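Local coordinates for erythrocyte membrane protein 1 (Plasmodium falciparum, PDB 2XU0), which probably binds host cell surface receptors as a variant adhesin of the infected erythrocyte, here represented by its rosetting N-terminal segment and first Duffy-binding-like domain, at residues N42-L48 and E235-Y240; K345-G351 and D369-Q374; Y398-I402 and Y426-F432. The protein carries 10 engineered substitutions. All coordinates share one frame; numbering follows the deposited sequence. Where two conformers were deposited one is given.

How the contacts relate
The three contacts follow one another along the chain, and contacts 1 and 2 lie on opposite sides of its centre, their own centres about 68 Å apart. Contact 3 is the most central, its centre about 18 Å from that of the chain; the centres of contacts 1 and 2 lie about 33 and 35 Å from it. All three are partly buried. Contacts 2 and 3 share helix 371-407, the former at its N-terminal end and the latter near its C-terminal end, whereas contact 1 joins the N-terminal segment to the Duffy binding domain. Chemistry differs accordingly: an aromatic ring on a helix in contact 1, a disulfide with solvated charges in contact 2, stacked rings and a tyrosine hydroxyl bonded to a backbone carbonyl in contact 3.

Contact 1 of 3, residues N42-L48 and E235-Y240; sequences NPYEQQL and EARKHY
Tyr44 lays one face of its ring on the helix 234-239, and the evidence is the position of Ala236 CA, 3.8 Å from the ring centroid and 17° off the ring normal, a CH-pi contact. Ala236 CB adds an apolar touch, 3.7 Å from Tyr44 CD1. Pro43 CB lies over the centre of the opposite face, so the ring is sandwiched between its own neighbour in sequence and the helix. The Tyr44 side chain points across the contact with CG beside its backbone N (chi1 -42°), which carries the hydroxyl past Glu235 O to the amine of Lys238. That lysine crosses the tyrosine at about a right angle; its NZ gives a weak hydrogen bond to Tyr44 OH at 3.2 Å and a shorter one, 2.8 Å, to Glu235 O, where it lies in the carbonyl plane on a lone pair. His239 flanks the tyrosine obliquely, the ring planes 50° apart, and its CB approaches Tyr44 CE2 to 3.6 Å.

Asn42 forms the second polar point. Its OD1 accepts from Tyr44 N at 3.1 Å, an Asx turn with the donor well above the carbonyl plane, which ties the amide to the turn that presents the tyrosine. Its ND2 reaches the edge of the Tyr240 ring and makes a weak, bent bond to Tyr240 OH (2.8 Å). Leu48 CD1 packs against the same phenol end, 3.8 Å from Tyr240 CZ.

The Tyr240 hydroxyl has its stronger partner in Asp255 of helix 249-268. Leu48 also packs on Leu252 of that helix and Ile228 of helix 216-231, seating the N-terminal segment of PfEMP1 against helices of the Duffy binding domain.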
loop_
_atom_site.group_PDB
_atom_site.type_symbol
_atom_site.label_atom_id
_atom_site.label_comp_id
_atom_site.label_asym_id
_atom_site.label_seq_id
_atom_site.Cartn_x
_atom_site.Cartn_y
_atom_site.Cartn_z
ATOM N N ASN A 42 -27.411 -0.552 -16.107
ATOM C CA ASN A 42 -27.216 -1.943 -16.447
ATOM C C ASN A 42 -28.540 -2.636 -16.088
ATOM O O ASN A 42 -28.887 -2.743 -14.904
ATOM C CB ASN A 42 -26.006 -2.547 -15.711
ATOM C CG ASN A 42 -25.855 -4.040 -15.909
ATOM O OD1 ASN A 42 -26.462 -4.649 -16.800
ATOM N ND2 ASN A 42 -25.060 -4.670 -15.066
ATOM N N PRO A 43 -29.313 -3.069 -17.109
ATOM C CA PRO A 43 -30.610 -3.712 -16.824
ATOM C C PRO A 43 -30.486 -5.073 -16.157
ATOM O O PRO A 43 -31.451 -5.555 -15.576
ATOM C CB PRO A 43 -31.245 -3.860 -18.214
ATOM C CG PRO A 43 -30.430 -3.012 -19.136
ATOM C CD PRO A 43 -29.061 -2.998 -18.563
ATOM N N TYR A 44 -29.293 -5.669 -16.212
ATOM C CA TYR A 44 -29.021 -7.027 -15.741
ATOM C C TYR A 44 -28.331 -7.165 -14.386
ATOM O O TYR A 44 -28.030 -8.284 -13.974
ATOM C CB TYR A 44 -28.309 -7.804 -16.865
ATOM C CG TYR A 44 -28.927 -7.515 -18.220
ATOM C CD1 TYR A 44 -30.149 -8.078 -18.586
ATOM C CD2 TYR A 44 -28.353 -6.586 -19.086
ATOM C CE1 TYR A 44 -30.748 -7.777 -19.810
ATOM C CE2 TYR A 44 -28.947 -6.272 -20.308
ATOM C CZ TYR A 44 -30.141 -6.877 -20.669
ATOM O OH TYR A 44 -30.726 -6.585 -21.874
ATOM N N GLU A 45 -28.156 -6.032 -13.668
ATOM C CA GLU A 45 -27.512 -5.890 -12.357
ATOM C C GLU A 45 -27.873 -6.949 -11.329
ATOM O O GLU A 45 -26.990 -7.551 -10.722
ATOM C CB GLU A 45 -27.792 -4.496 -11.782
ATOM C CG GLU A 45 -26.839 -3.440 -12.304
ATOM C CD GLU A 45 -26.710 -2.169 -11.485
ATOM O OE1 GLU A 45 -27.165 -2.153 -10.317
ATOM O OE2 GLU A 45 -26.119 -1.195 -12.006
ATOM N N GLN A 46 -29.170 -7.204 -11.170
ATOM C CA GLN A 46 -29.724 -8.146 -10.194
ATOM C C GLN A 46 -29.294 -9.595 -10.388
ATOM O O GLN A 46 -29.302 -10.353 -9.416
ATOM C CB GLN A 46 -31.264 -8.003 -10.057
ATOM C CG GLN A 46 -31.833 -6.579 -10.252
ATOM C CD GLN A 46 -31.806 -6.046 -11.684
ATOM O OE1 GLN A 46 -31.636 -6.783 -12.668
ATOM N NE2 GLN A 46 -31.923 -4.733 -11.823
ATOM N N GLN A 47 -28.873 -9.971 -11.614
ATOM C CA GLN A 47 -28.404 -11.334 -11.932
ATOM C C GLN A 47 -26.973 -11.565 -11.412
ATOM O O GLN A 47 -26.532 -12.713 -11.292
ATOM C CB GLN A 47 -28.448 -11.598 -13.458
ATOM C CG GLN A 47 -29.781 -12.121 -13.966
ATOM C CD GLN A 47 -30.762 -11.008 -14.204
ATOM O OE1 GLN A 47 -31.497 -10.589 -13.304
ATOM N NE2 GLN A 47 -30.796 -10.499 -15.424
ATOM N N LEU A 48 -26.247 -10.462 -11.140
ATOM C CA LEU A 48 -24.869 -10.452 -10.641
ATOM C C LEU A 48 -24.853 -10.101 -9.164
ATOM O O LEU A 48 -23.845 -10.320 -8.491
ATOM C CB LEU A 48 -24.020 -9.442 -11.431
ATOM C CG LEU A 48 -23.759 -9.714 -12.920
ATOM C CD1 LEU A 48 -22.780 -8.726 -13.453
ATOM C CD2 LEU A 48 -23.230 -11.126 -13.158
ATOM N N GLU A 235 -30.513 -12.463 -22.809
ATOM C CA GLU A 235 -30.419 -11.011 -23.013
ATOM C C GLU A 235 -29.269 -10.397 -22.195
ATOM O O GLU A 235 -28.646 -9.436 -22.652
ATOM C CB GLU A 235 -31.748 -10.289 -22.718
ATOM C CG GLU A 235 -33.004 -11.066 -23.080
ATOM C CD GLU A 235 -33.512 -11.942 -21.953
ATOM O OE1 GLU A 235 -34.121 -11.402 -20.999
ATOM O OE2 GLU A 235 -33.264 -13.168 -22.003
ATOM N N ALA A 236 -28.997 -10.948 -20.997
ATOM C CA ALA A 236 -27.884 -10.526 -20.140
ATOM C C ALA A 236 -26.584 -11.065 -20.754
ATOM O O ALA A 236 -25.587 -10.339 -20.831
ATOM C CB ALA A 236 -28.063 -11.080 -18.735
ATOM N N ARG A 237 -26.623 -12.331 -21.243
ATOM C CA ARG A 237 -25.503 -13.005 -21.904
ATOM C C ARG A 237 -25.017 -12.218 -23.112
ATOM O O ARG A 237 -23.819 -12.230 -23.372
ATOM C CB ARG A 237 -25.869 -14.438 -22.323
ATOM C CG ARG A 237 -25.950 -15.436 -21.173
ATOM C CD ARG A 237 -26.348 -16.839 -21.630
ATOM N NE ARG A 237 -25.205 -17.623 -22.111
ATOM C CZ ARG A 237 -24.880 -17.780 -23.392
ATOM N NH1 ARG A 237 -25.608 -17.210 -24.347
ATOM N NH2 ARG A 237 -23.823 -18.508 -23.730
ATOM N N LYS A 238 -25.922 -11.527 -23.837
ATOM C CA LYS A 238 -25.526 -10.734 -25.004
ATOM C C LYS A 238 -24.954 -9.382 -24.610
ATOM O O LYS A 238 -24.076 -8.868 -25.302
ATOM C CB LYS A 238 -26.621 -10.647 -26.096
ATOM C CG LYS A 238 -27.906 -9.941 -25.704
ATOM C CD LYS A 238 -28.022 -8.562 -26.351
ATOM C CE LYS A 238 -29.139 -7.728 -25.764
ATOM N NZ LYS A 238 -28.806 -7.211 -24.408
ATOM N N HIS A 239 -25.425 -8.822 -23.472
ATOM C CA HIS A 239 -24.912 -7.572 -22.911
ATOM C C HIS A 239 -23.437 -7.791 -22.520
ATOM O O HIS A 239 -22.604 -6.916 -22.752
ATOM C CB HIS A 239 -25.745 -7.161 -21.690
ATOM C CG HIS A 239 -25.315 -5.872 -21.059
ATOM N ND1 HIS A 239 -25.734 -4.655 -21.555
ATOM C CD2 HIS A 239 -24.519 -5.659 -19.985
ATOM C CE1 HIS A 239 -25.182 -3.740 -20.772
ATOM N NE2 HIS A 239 -24.447 -4.300 -19.810
ATOM N N TYR A 240 -23.123 -8.988 -21.975
ATOM C CA TYR A 240 -21.776 -9.387 -21.582
ATOM C C TYR A 240 -21.080 -10.217 -22.662
ATOM O O TYR A 240 -20.308 -11.122 -22.363
ATOM C CB TYR A 240 -21.821 -10.121 -20.236
ATOM C CG TYR A 240 -22.182 -9.192 -19.107
ATOM C CD1 TYR A 240 -23.444 -9.228 -18.527
ATOM C CD2 TYR A 240 -21.277 -8.233 -18.649
ATOM C CE1 TYR A 240 -23.790 -8.360 -17.491
ATOM C CE2 TYR A 240 -21.616 -7.349 -17.625
ATOM C CZ TYR A 240 -22.875 -7.417 -17.046
ATOM O OH TYR A 240 -23.233 -6.559 -16.032
#

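Contact 2 of 3, residues K345-G351 and D369-Q374; sequences KYCSGDG and DCPRCQ
Gly351 and Pro371 bring the backbones closest, their CA atoms 4.3 Å apart, where the type I turn Ser348-Gly351 meets the first turn of helix 371-407; Gly351 has positive phi (79°) and lies with its CA against the Cys370 carbonyl. The Cys347-Cys370 disulfide is the covalent tie. Both sulfurs stand beside their own backbone N and anti to the carbonyl carbon, and the bridge turns through a chi3 of -67°. Cys373 packs behind it, its CB 3.6 Å from Cys347 CB, while its sulfur, bonded to Cys338, lies 3.3 Å from Ser348 O. Two neighbouring bridges thus pin the start of the helix to the strand 345-346 region and to the end of helix 311-338, in keeping with the disulfide-rich C-terminal subdomain of a Duffy-binding-like domain. Gln374 lies along the turn: its CA-H points at Gly349 O (CA to O 3.3 Å, 142° at the hydrogen), and CG is equally near that oxygen.

At the other end, Lys345 leaves its strand with CG anti to the backbone N and then bends twice, which carries NZ across Asp369 at about a right angle. The direct salt bridge to Asp369 OD2 is long, 3.8 Å, but a water bonded to both Lys345 NZ (2.8 Å) and Asp369 OD2 (2.7 Å) spans the gap, and a second water links NZ to Asp369 O. Arg372 pairs with the other carboxylate oxygen, OD1, so Asp369 probably offsets the charge of both cations.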
loop_
_atom_site.group_PDB
_atom_site.type_symbol
_atom_site.label_atom_id
_atom_site.label_comp_id
_atom_site.label_asym_id
_atom_site.label_seq_id
_atom_site.Cartn_x
_atom_site.Cartn_y
_atom_site.Cartn_z
ATOM N N LYS A 345 27.427 10.071 24.946
ATOM C CA LYS A 345 27.666 9.192 23.801
ATOM C C LYS A 345 27.524 9.985 22.503
ATOM O O LYS A 345 26.459 10.552 22.222
ATOM C CB LYS A 345 26.690 8.006 23.805
ATOM C CG LYS A 345 26.880 7.026 22.646
ATOM C CD LYS A 345 25.660 6.075 22.448
ATOM C CE LYS A 345 25.415 5.075 23.567
ATOM N NZ LYS A 345 26.634 4.283 23.892
ATOM N N TYR A 346 28.598 9.995 21.716
ATOM C CA TYR A 346 28.690 10.639 20.410
ATOM C C TYR A 346 29.712 9.853 19.605
ATOM O O TYR A 346 30.932 10.059 19.712
ATOM C CB TYR A 346 29.061 12.128 20.524
ATOM C CG TYR A 346 28.664 13.000 19.344
ATOM C CD1 TYR A 346 27.955 14.182 19.535
ATOM C CD2 TYR A 346 29.092 12.699 18.050
ATOM C CE1 TYR A 346 27.638 15.020 18.461
ATOM C CE2 TYR A 346 28.766 13.519 16.967
ATOM C CZ TYR A 346 28.045 14.685 17.178
ATOM O OH TYR A 346 27.717 15.500 16.113
ATOM N N CYS A 347 29.186 8.928 18.806
ATOM C CA CYS A 347 29.960 8.040 17.958
ATOM C C CYS A 347 29.862 8.489 16.492
ATOM O O CYS A 347 29.041 9.353 16.143
ATOM C CB CYS A 347 29.441 6.617 18.136
ATOM S SG CYS A 347 29.354 6.070 19.866
ATOM N N SER A 348 30.679 7.869 15.635
ATOM C CA SER A 348 30.663 8.062 14.189
ATOM C C SER A 348 30.316 6.701 13.548
ATOM O O SER A 348 30.383 5.662 14.232
ATOM C CB SER A 348 32.027 8.534 13.704
ATOM O OG SER A 348 32.968 7.481 13.579
ATOM N N GLY A 349 29.997 6.720 12.248
ATOM C CA GLY A 349 29.699 5.522 11.470
ATOM C C GLY A 349 30.873 4.561 11.400
ATOM O O GLY A 349 30.664 3.359 11.196
ATOM N N ASP A 350 32.120 5.083 11.583
ATOM C CA ASP A 350 33.361 4.282 11.586
ATOM C C ASP A 350 33.663 3.662 12.986
ATOM O O ASP A 350 34.689 2.998 13.161
ATOM C CB ASP A 350 34.579 5.114 11.091
ATOM C CG ASP A 350 34.367 5.934 9.824
ATOM O OD1 ASP A 350 34.248 5.326 8.735
ATOM O OD2 ASP A 350 34.396 7.190 9.914
ATOM N N GLY A 351 32.776 3.885 13.948
ATOM C CA GLY A 351 32.919 3.398 15.317
ATOM C C GLY A 351 33.868 4.219 16.179
ATOM O O GLY A 351 34.327 3.742 17.225
ATOM N N ASP A 369 31.854 1.112 23.237
ATOM C CA ASP A 369 30.450 1.352 22.908
ATOM C C ASP A 369 30.251 1.721 21.422
ATOM O O ASP A 369 29.343 1.188 20.783
ATOM C CB ASP A 369 29.831 2.410 23.836
ATOM C CG ASP A 369 29.742 2.007 25.301
ATOM O OD1 ASP A 369 30.017 0.822 25.615
ATOM O OD2 ASP A 369 29.397 2.875 26.136
ATOM N N CYS A 370 31.105 2.616 20.874
ATOM C CA CYS A 370 31.004 3.091 19.486
ATOM C C CYS A 370 31.085 2.073 18.347
ATOM O O CYS A 370 30.339 2.265 17.384
ATOM C CB CYS A 370 31.832 4.341 19.235
ATOM S SG CYS A 370 31.328 5.748 20.257
ATOM N N PRO A 371 31.815 0.920 18.453
ATOM C CA PRO A 371 31.705 -0.108 17.395
ATOM C C PRO A 371 30.251 -0.521 17.124
ATOM O O PRO A 371 29.951 -0.827 15.983
ATOM C CB PRO A 371 32.546 -1.274 17.938
ATOM C CG PRO A 371 33.553 -0.611 18.832
ATOM C CD PRO A 371 32.768 0.491 19.501
ATOM N N ARG A 372 29.343 -0.463 18.131
ATOM C CA ARG A 372 27.910 -0.764 17.967
ATOM C C ARG A 372 27.198 0.259 17.037
ATOM O O ARG A 372 26.213 -0.099 16.383
ATOM C CB ARG A 372 27.175 -0.807 19.315
ATOM C CG ARG A 372 27.664 -1.877 20.280
ATOM C CD ARG A 372 26.634 -2.204 21.355
ATOM N NE ARG A 372 26.312 -1.066 22.226
ATOM C CZ ARG A 372 26.996 -0.727 23.316
ATOM N NH1 ARG A 372 28.074 -1.414 23.673
ATOM N NH2 ARG A 372 26.612 0.307 24.050
ATOM N N CYS A 373 27.678 1.536 17.011
ATOM C CA CYS A 373 27.171 2.570 16.104
ATOM C C CYS A 373 27.529 2.137 14.695
ATOM O O CYS A 373 26.656 2.134 13.837
ATOM C CB CYS A 373 27.737 3.952 16.414
ATOM S SG CYS A 373 27.249 5.233 15.220
ATOM N N GLN A 374 28.796 1.713 14.480
ATOM C CA GLN A 374 29.285 1.185 13.204
ATOM C C GLN A 374 28.377 0.041 12.691
ATOM O O GLN A 374 27.914 0.115 11.557
ATOM C CB GLN A 374 30.758 0.739 13.315
ATOM C CG GLN A 374 31.370 0.295 11.987
ATOM C CD GLN A 374 32.816 -0.114 12.097
ATOM O OE1 GLN A 374 33.651 0.334 11.321
ATOM N NE2 GLN A 374 33.144 -0.994 13.042
HETATM O O HOH W 1 27.035 2.350 21.299
HETATM O O HOH W 2 28.732 5.405 25.353
#

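Contact 3 of 3, residues Y398-I402 and Y426-F432; sequences YSMEI and YSTIDKF. With PRO (proline), chain B.
Tyr398 OH donates to Tyr426 O at 2.5 Å, a very short hydrogen bond that ties helix 371-407 to the backbone ahead of helix 429-437. The carbonyl oxygen sits at the ring edge, in the plane of the phenol. The bond thus lies at the edge, and one face of the ring is taken by Phe432. Those two rings form an offset stack, centroids 4.4 Å apart and planes at 19°: Tyr398 CE1 lies over the phenylalanine face, near its rim and 3.5 Å from Phe432 CG, while Phe432 CD2 lies over the rim of the tyrosine. Phe432 CB also comes up to the hydroxyl, 3.4 Å from Tyr398 OH.

Both aromatic side chains project with CG opposite the backbone N (chi1 -176° in Tyr398 and -178° in Phe432), each reaching toward the other segment until the rings overlap. Ile429 slides past the tyrosine in the opposite direction, its CD1 approaching Tyr398 CD2 to 3.5 Å at an oblique position. One turn on from the tyrosine, Ile402 packs its branches against the backbone of Tyr426 and Ser427: CG2 lies 3.7 Å from Ser427 O, and CD1 is near Tyr426 O. On another side of the same helix Met400 SD stands 3.6 Å from an oxygen, O, of the bound proline, which Asn126 and Gly127 hold by their backbone N atoms.

Within the Duffy-binding-like C-terminal subdomain, Leu313 of helix 311-338 touches the side chains of both Tyr398 and Phe432. Leu421 of helix 415-423 packs on Tyr398 and Tyr426, and Tyr418 of that helix on Ile402.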
loop_
_atom_site.group_PDB
_atom_site.type_symbol
_atom_site.label_atom_id
_atom_site.label_comp_id
_atom_site.label_asym_id
_atom_site.label_seq_id
_atom_site.Cartn_x
_atom_site.Cartn_y
_atom_site.Cartn_z
ATOM N N TYR A 398 6.668 3.869 -13.532
ATOM C CA TYR A 398 5.767 5.010 -13.612
ATOM C C TYR A 398 5.870 5.646 -14.999
ATOM O O TYR A 398 4.853 5.827 -15.676
ATOM C CB TYR A 398 6.036 6.053 -12.500
ATOM C CG TYR A 398 5.037 7.188 -12.534
ATOM C CD1 TYR A 398 3.778 7.046 -11.961
ATOM C CD2 TYR A 398 5.277 8.335 -13.295
ATOM C CE1 TYR A 398 2.813 8.052 -12.068
ATOM C CE2 TYR A 398 4.333 9.364 -13.375
ATOM C CZ TYR A 398 3.094 9.209 -12.775
ATOM O OH TYR A 398 2.133 10.192 -12.867
ATOM N N SER A 399 7.101 5.965 -15.422
ATOM C CA SER A 399 7.359 6.532 -16.742
ATOM C C SER A 399 6.767 5.617 -17.854
ATOM O O SER A 399 6.066 6.098 -18.736
ATOM C CB SER A 399 8.863 6.717 -16.920
ATOM O OG SER A 399 9.156 7.215 -18.213
ATOM N N MET A 400 7.001 4.307 -17.755
ATOM C CA MET A 400 6.508 3.291 -18.674
ATOM C C MET A 400 4.974 3.250 -18.736
ATOM O O MET A 400 4.445 3.157 -19.830
ATOM C CB MET A 400 7.060 1.915 -18.300
ATOM C CG MET A 400 8.550 1.775 -18.596
ATOM S SD MET A 400 9.280 0.378 -17.726
ATOM C CE MET A 400 8.655 -0.986 -18.721
ATOM N N GLU A 401 4.266 3.342 -17.564
ATOM C CA GLU A 401 2.796 3.366 -17.512
ATOM C C GLU A 401 2.256 4.623 -18.191
ATOM O O GLU A 401 1.309 4.527 -18.963
ATOM C CB GLU A 401 2.256 3.202 -16.062
ATOM C CG GLU A 401 2.565 1.841 -15.453
ATOM C CD GLU A 401 1.994 0.663 -16.228
ATOM O OE1 GLU A 401 0.816 0.317 -15.999
ATOM O OE2 GLU A 401 2.713 0.096 -17.079
ATOM N N ILE A 402 2.881 5.784 -17.931
ATOM C CA ILE A 402 2.547 7.066 -18.548
ATOM C C ILE A 402 2.762 6.986 -20.094
ATOM O O ILE A 402 1.888 7.423 -20.851
ATOM C CB ILE A 402 3.365 8.216 -17.879
ATOM C CG1 ILE A 402 2.820 8.599 -16.485
ATOM C CG2 ILE A 402 3.500 9.457 -18.793
ATOM C CD1 ILE A 402 1.368 9.220 -16.412
ATOM N N TYR A 426 0.575 15.598 -13.409
ATOM C CA TYR A 426 1.199 14.292 -13.205
ATOM C C TYR A 426 1.761 13.432 -14.349
ATOM O O TYR A 426 2.295 12.365 -14.064
ATOM C CB TYR A 426 0.449 13.511 -12.127
ATOM C CG TYR A 426 -0.089 14.453 -11.068
ATOM C CD1 TYR A 426 0.772 15.210 -10.276
ATOM C CD2 TYR A 426 -1.455 14.685 -10.945
ATOM C CE1 TYR A 426 0.285 16.165 -9.385
ATOM C CE2 TYR A 426 -1.953 15.604 -10.019
ATOM C CZ TYR A 426 -1.078 16.353 -9.254
ATOM O OH TYR A 426 -1.555 17.268 -8.340
ATOM N N SER A 427 1.824 13.942 -15.589
ATOM C CA SER A 427 2.494 13.195 -16.670
ATOM C C SER A 427 4.018 13.209 -16.431
ATOM O O SER A 427 4.733 12.304 -16.857
ATOM C CB SER A 427 2.173 13.794 -18.032
ATOM O OG SER A 427 1.079 13.112 -18.619
ATOM N N THR A 428 4.493 14.248 -15.728
ATOM C CA THR A 428 5.878 14.451 -15.305
ATOM C C THR A 428 6.073 13.586 -14.058
ATOM O O THR A 428 5.246 13.656 -13.143
ATOM C CB THR A 428 6.090 15.948 -14.969
ATOM O OG1 THR A 428 5.467 16.778 -15.956
ATOM C CG2 THR A 428 7.553 16.320 -14.827
ATOM N N ILE A 429 7.141 12.752 -14.020
ATOM C CA ILE A 429 7.438 11.907 -12.858
ATOM C C ILE A 429 7.697 12.795 -11.642
ATOM O O ILE A 429 7.243 12.471 -10.552
ATOM C CB ILE A 429 8.546 10.824 -13.107
ATOM C CG1 ILE A 429 8.959 10.043 -11.820
ATOM C CG2 ILE A 429 9.773 11.409 -13.770
ATOM C CD1 ILE A 429 7.895 9.132 -11.144
ATOM N N ASP A 430 8.358 13.942 -11.858
ATOM C CA ASP A 430 8.675 14.939 -10.843
ATOM C C ASP A 430 7.400 15.412 -10.130
ATOM O O ASP A 430 7.411 15.472 -8.906
ATOM C CB ASP A 430 9.426 16.135 -11.454
ATOM C CG ASP A 430 10.585 15.780 -12.384
ATOM O OD1 ASP A 430 10.351 15.050 -13.388
ATOM O OD2 ASP A 430 11.708 16.288 -12.154
ATOM N N LYS A 431 6.292 15.700 -10.874
ATOM C CA LYS A 431 5.032 16.124 -10.243
ATOM C C LYS A 431 4.390 14.986 -9.439
ATOM O O LYS A 431 3.827 15.235 -8.386
ATOM C CB LYS A 431 4.042 16.736 -11.253
ATOM C CG LYS A 431 4.627 17.874 -12.088
ATOM C CD LYS A 431 4.924 19.152 -11.296
ATOM C CE LYS A 431 5.895 20.048 -12.032
ATOM N NZ LYS A 431 5.984 21.399 -11.417
ATOM N N PHE A 432 4.490 13.745 -9.926
ATOM C CA PHE A 432 3.966 12.591 -9.208
ATOM C C PHE A 432 4.798 12.316 -7.942
ATOM O O PHE A 432 4.227 11.915 -6.930
ATOM C CB PHE A 432 3.824 11.338 -10.123
ATOM C CG PHE A 432 3.233 10.171 -9.359
ATOM C CD1 PHE A 432 1.859 10.050 -9.195
ATOM C CD2 PHE A 432 4.058 9.220 -8.758
ATOM C CE1 PHE A 432 1.317 9.021 -8.414
ATOM C CE2 PHE A 432 3.519 8.189 -7.992
ATOM C CZ PHE A 432 2.148 8.094 -7.825
HETATM N N PRO B . 12.411 0.346 -20.244
HETATM C CA PRO B . 13.738 0.299 -19.604
HETATM C C PRO B . 13.739 -0.609 -18.373
HETATM O O PRO B . 12.659 -0.749 -17.732
HETATM C CB PRO B . 14.009 1.773 -19.224
HETATM C CG PRO B . 12.653 2.446 -19.207
HETATM C CD PRO B . 11.826 1.707 -20.226
HETATM O OXT PRO B . 14.823 -1.137 -18.022
#